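Local coordinates for protein Crov588 (Cafeteriavirus, PDB 6NYR) that is of unknown function but folds as a circular leucine-rich-repeat protein built from tandem FNIP repeats, at residues Phe324-Asn329 and Phe346-Asn351. Residues are numbered along the deposited sequence; the frame is centred on the assembly and turned at random.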
ATOM      1  N   PHE A 324     -10.149 -20.404   1.084  1.00 46.77           N
ATOM      2  CA  PHE A 324      -9.468 -21.579   1.604  1.00 42.91           C
ATOM      3  C   PHE A 324      -7.996 -21.268   1.837  1.00 42.35           C
ATOM      4  O   PHE A 324      -7.414 -20.367   1.225  1.00 41.95           O
ATOM      5  CB  PHE A 324      -9.609 -22.763   0.641  1.00 42.93           C
ATOM      6  CG  PHE A 324     -10.970 -23.396   0.653  1.00 44.02           C
ATOM      7  CD1 PHE A 324     -11.393 -24.144   1.742  1.00 43.93           C
ATOM      8  CD2 PHE A 324     -11.830 -23.245  -0.424  1.00 45.37           C
ATOM      9  CE1 PHE A 324     -12.645 -24.731   1.753  1.00 44.26           C
ATOM     10  CE2 PHE A 324     -13.086 -23.828  -0.414  1.00 44.39           C
ATOM     11  CZ  PHE A 324     -13.491 -24.572   0.675  1.00 43.94           C
ATOM     12  N   GLY A 325      -7.393 -22.045   2.733  1.00 44.51           N
ATOM     13  CA  GLY A 325      -5.986 -21.926   3.033  1.00 38.86           C
ATOM     14  C   GLY A 325      -5.146 -22.865   2.196  1.00 39.43           C
ATOM     15  O   GLY A 325      -5.610 -23.487   1.239  1.00 39.40           O
ATOM     16  N   ASP A 326      -3.872 -22.964   2.583  1.00 42.07           N
ATOM     17  CA  ASP A 326      -2.891 -23.700   1.795  1.00 41.88           C
ATOM     18  C   ASP A 326      -3.296 -25.157   1.593  1.00 39.31           C
ATOM     19  O   ASP A 326      -3.160 -25.703   0.491  1.00 38.05           O
ATOM     20  CB  ASP A 326      -1.526 -23.627   2.481  1.00 43.39           C
ATOM     21  CG  ASP A 326      -0.887 -22.263   2.373  1.00 46.03           C
ATOM     22  OD1 ASP A 326      -1.187 -21.532   1.404  1.00 57.25           O
ATOM     23  OD2 ASP A 326      -0.075 -21.924   3.262  1.00 49.67           O
ATOM     24  N   ASP A 327      -3.752 -25.817   2.657  1.00 41.07           N
ATOM     25  CA  ASP A 327      -3.825 -27.273   2.668  1.00 45.50           C
ATOM     26  C   ASP A 327      -5.120 -27.853   2.109  1.00 46.22           C
ATOM     27  O   ASP A 327      -5.159 -29.057   1.823  1.00 46.44           O
ATOM     28  CB  ASP A 327      -3.638 -27.799   4.101  1.00 46.02           C
ATOM     29  CG  ASP A 327      -2.207 -27.701   4.578  1.00 45.52           C
ATOM     30  OD1 ASP A 327      -1.377 -27.136   3.835  1.00 45.31           O
ATOM     31  OD2 ASP A 327      -1.907 -28.182   5.694  1.00 45.15           O
ATOM     32  N   PHE A 328      -6.171 -27.054   1.940  1.00 43.14           N
ATOM     33  CA  PHE A 328      -7.461 -27.627   1.581  1.00 44.85           C
ATOM     34  C   PHE A 328      -7.405 -28.287   0.208  1.00 45.27           C
ATOM     35  O   PHE A 328      -7.000 -27.664  -0.776  1.00 45.72           O
ATOM     36  CB  PHE A 328      -8.553 -26.560   1.595  1.00 45.16           C
ATOM     37  CG  PHE A 328      -9.924 -27.107   1.329  1.00 41.41           C
ATOM     38  CD1 PHE A 328     -10.684 -27.638   2.360  1.00 42.29           C
ATOM     39  CD2 PHE A 328     -10.444 -27.116   0.044  1.00 42.30           C
ATOM     40  CE1 PHE A 328     -11.947 -28.147   2.115  1.00 41.89           C
ATOM     41  CE2 PHE A 328     -11.706 -27.633  -0.202  1.00 44.69           C
ATOM     42  CZ  PHE A 328     -12.454 -28.145   0.838  1.00 42.27           C
ATOM     43  N   ASN A 329      -7.830 -29.551   0.140  1.00 44.45           N
ATOM     44  CA  ASN A 329      -7.829 -30.290  -1.116  1.00 45.84           C
ATOM     45  C   ASN A 329      -8.860 -31.408  -1.061  1.00 48.53           C
ATOM     46  O   ASN A 329      -8.556 -32.552  -1.432  1.00 48.75           O
ATOM     47  CB  ASN A 329      -6.440 -30.872  -1.398  1.00 45.36           C
ATOM     48  CG  ASN A 329      -6.280 -31.315  -2.836  1.00 44.17           C
ATOM     49  OD1 ASN A 329      -6.998 -30.853  -3.721  1.00 42.51           O
ATOM     50  ND2 ASN A 329      -5.345 -32.228  -3.075  1.00 48.69           N
ATOM     51  N   PHE A 346      -9.319 -20.372  -3.678  1.00 42.80           N
ATOM     52  CA  PHE A 346      -8.645 -21.584  -3.241  1.00 45.52           C
ATOM     53  C   PHE A 346      -7.209 -21.272  -2.840  1.00 42.42           C
ATOM     54  O   PHE A 346      -6.654 -20.225  -3.182  1.00 42.51           O
ATOM     55  CB  PHE A 346      -8.658 -22.649  -4.342  1.00 46.05           C
ATOM     56  CG  PHE A 346      -9.999 -23.279  -4.565  1.00 47.25           C
ATOM     57  CD1 PHE A 346     -10.490 -24.223  -3.677  1.00 47.49           C
ATOM     58  CD2 PHE A 346     -10.766 -22.943  -5.671  1.00 51.86           C
ATOM     59  CE1 PHE A 346     -11.722 -24.812  -3.882  1.00 47.46           C
ATOM     60  CE2 PHE A 346     -11.999 -23.536  -5.880  1.00 49.99           C
ATOM     61  CZ  PHE A 346     -12.473 -24.469  -4.986  1.00 47.52           C
ATOM     62  N   GLY A 347      -6.615 -22.210  -2.102  1.00 42.64           N
ATOM     63  CA  GLY A 347      -5.244 -22.102  -1.661  1.00 39.86           C
ATOM     64  C   GLY A 347      -4.297 -22.944  -2.499  1.00 41.35           C
ATOM     65  O   GLY A 347      -4.640 -23.457  -3.566  1.00 41.27           O
ATOM     66  N   ASP A 348      -3.081 -23.105  -1.974  1.00 41.41           N
ATOM     67  CA  ASP A 348      -2.008 -23.692  -2.768  1.00 44.48           C
ATOM     68  C   ASP A 348      -2.340 -25.109  -3.214  1.00 43.70           C
ATOM     69  O   ASP A 348      -2.118 -25.467  -4.378  1.00 42.67           O
ATOM     70  CB  ASP A 348      -0.706 -23.694  -1.964  1.00 47.66           C
ATOM     71  CG  ASP A 348      -0.100 -22.317  -1.838  1.00 50.79           C
ATOM     72  OD1 ASP A 348      -0.476 -21.432  -2.629  1.00 52.14           O
ATOM     73  OD2 ASP A 348       0.770 -22.128  -0.964  1.00 55.61           O
ATOM     74  N   ASP A 349      -2.890 -25.925  -2.315  1.00 43.65           N
ATOM     75  CA  ASP A 349      -2.958 -27.363  -2.537  1.00 46.53           C
ATOM     76  C   ASP A 349      -4.167 -27.828  -3.344  1.00 46.25           C
ATOM     77  O   ASP A 349      -4.130 -28.941  -3.893  1.00 44.39           O
ATOM     78  CB  ASP A 349      -2.963 -28.112  -1.193  1.00 49.29           C
ATOM     79  CG  ASP A 349      -1.629 -28.048  -0.481  1.00 46.34           C
ATOM     80  OD1 ASP A 349      -0.701 -27.412  -1.025  1.00 46.02           O
ATOM     81  OD2 ASP A 349      -1.509 -28.635   0.617  1.00 44.24           O
ATOM     82  N   PHE A 350      -5.232 -27.032  -3.421  1.00 44.83           N
ATOM     83  CA  PHE A 350      -6.458 -27.510  -4.048  1.00 41.90           C
ATOM     84  C   PHE A 350      -6.195 -27.932  -5.490  1.00 44.74           C
ATOM     85  O   PHE A 350      -5.701 -27.139  -6.301  1.00 40.31           O
ATOM     86  CB  PHE A 350      -7.550 -26.446  -4.021  1.00 44.33           C
ATOM     87  CG  PHE A 350      -8.862 -26.932  -4.578  1.00 42.73           C
ATOM     88  CD1 PHE A 350      -9.644 -27.812  -3.847  1.00 44.28           C
ATOM     89  CD2 PHE A 350      -9.303 -26.532  -5.828  1.00 44.56           C
ATOM     90  CE1 PHE A 350     -10.846 -28.273  -4.347  1.00 46.63           C
ATOM     91  CE2 PHE A 350     -10.507 -26.993  -6.333  1.00 47.73           C
ATOM     92  CZ  PHE A 350     -11.277 -27.862  -5.589  1.00 47.79           C
ATOM     93  N   ASN A 351      -6.559 -29.173  -5.818  1.00 46.23           N
ATOM     94  CA  ASN A 351      -6.342 -29.712  -7.155  1.00 46.46           C
ATOM     95  C   ASN A 351      -7.264 -30.900  -7.401  1.00 43.55           C
ATOM     96  O   ASN A 351      -6.801 -31.987  -7.762  1.00 43.61           O
ATOM     97  CB  ASN A 351      -4.876 -30.119  -7.319  1.00 47.76           C
ATOM     98  CG  ASN A 351      -4.533 -30.489  -8.742  1.00 45.91           C
ATOM     99  OD1 ASN A 351      -5.236 -30.114  -9.677  1.00 44.45           O
ATOM    100  ND2 ASN A 351      -3.451 -31.240  -8.915  1.00 46.06           N
TER
HETATM  101  O   HOH W   1      -6.554 -24.876  -0.737  1.00 28.50           O
HETATM  102  O   HOH W   2      -3.424 -31.075   1.155  1.00 25.85           O
HETATM  103  O   HOH W   3      -5.077 -33.600  -5.856  1.00 45.84           O
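In F324-N329 and F346-N351, two equivalent turns 22 residues apart in the leucine-rich-repeat coil, the phenylalanines and aspartates of one lie beside their counterparts in the other, pointing the same way. F324 and F346 run near parallel, planes 9° apart, but so far slid that the rings barely overlap; they meet where CD2 of F324 approaches CD1 of F346 at 3.7 Å. Within each turn the second phenylalanine, its CG anti to the backbone N, covers a face of the first, so F328 lies against F324 and F350 against F346. N329 carries the asparagine ladder: its OD1 accepts a hydrogen bond from the backbone N of N351 at 2.7 Å, the donor standing 43° out of the carbonyl plane, while OD1 of N351 hands the pattern on to N373. D349 N also donates a hydrogen bond to D326 O at 2.8 Å, lying in the carbonyl plane, though more bent at the hydrogen than the N351 bond. The same side-by-side alignment sets like charges together, with D326 OD1 3.1 Å from D348 OD2, which may raise the affinity of one carboxylate for a proton. One water, donating to G325 O and F328 O and accepting from G347 N, bridges the turns. These loops directly follow the adjacent parallel strands 321-323 and 343-345, with strand 365-367 next in line.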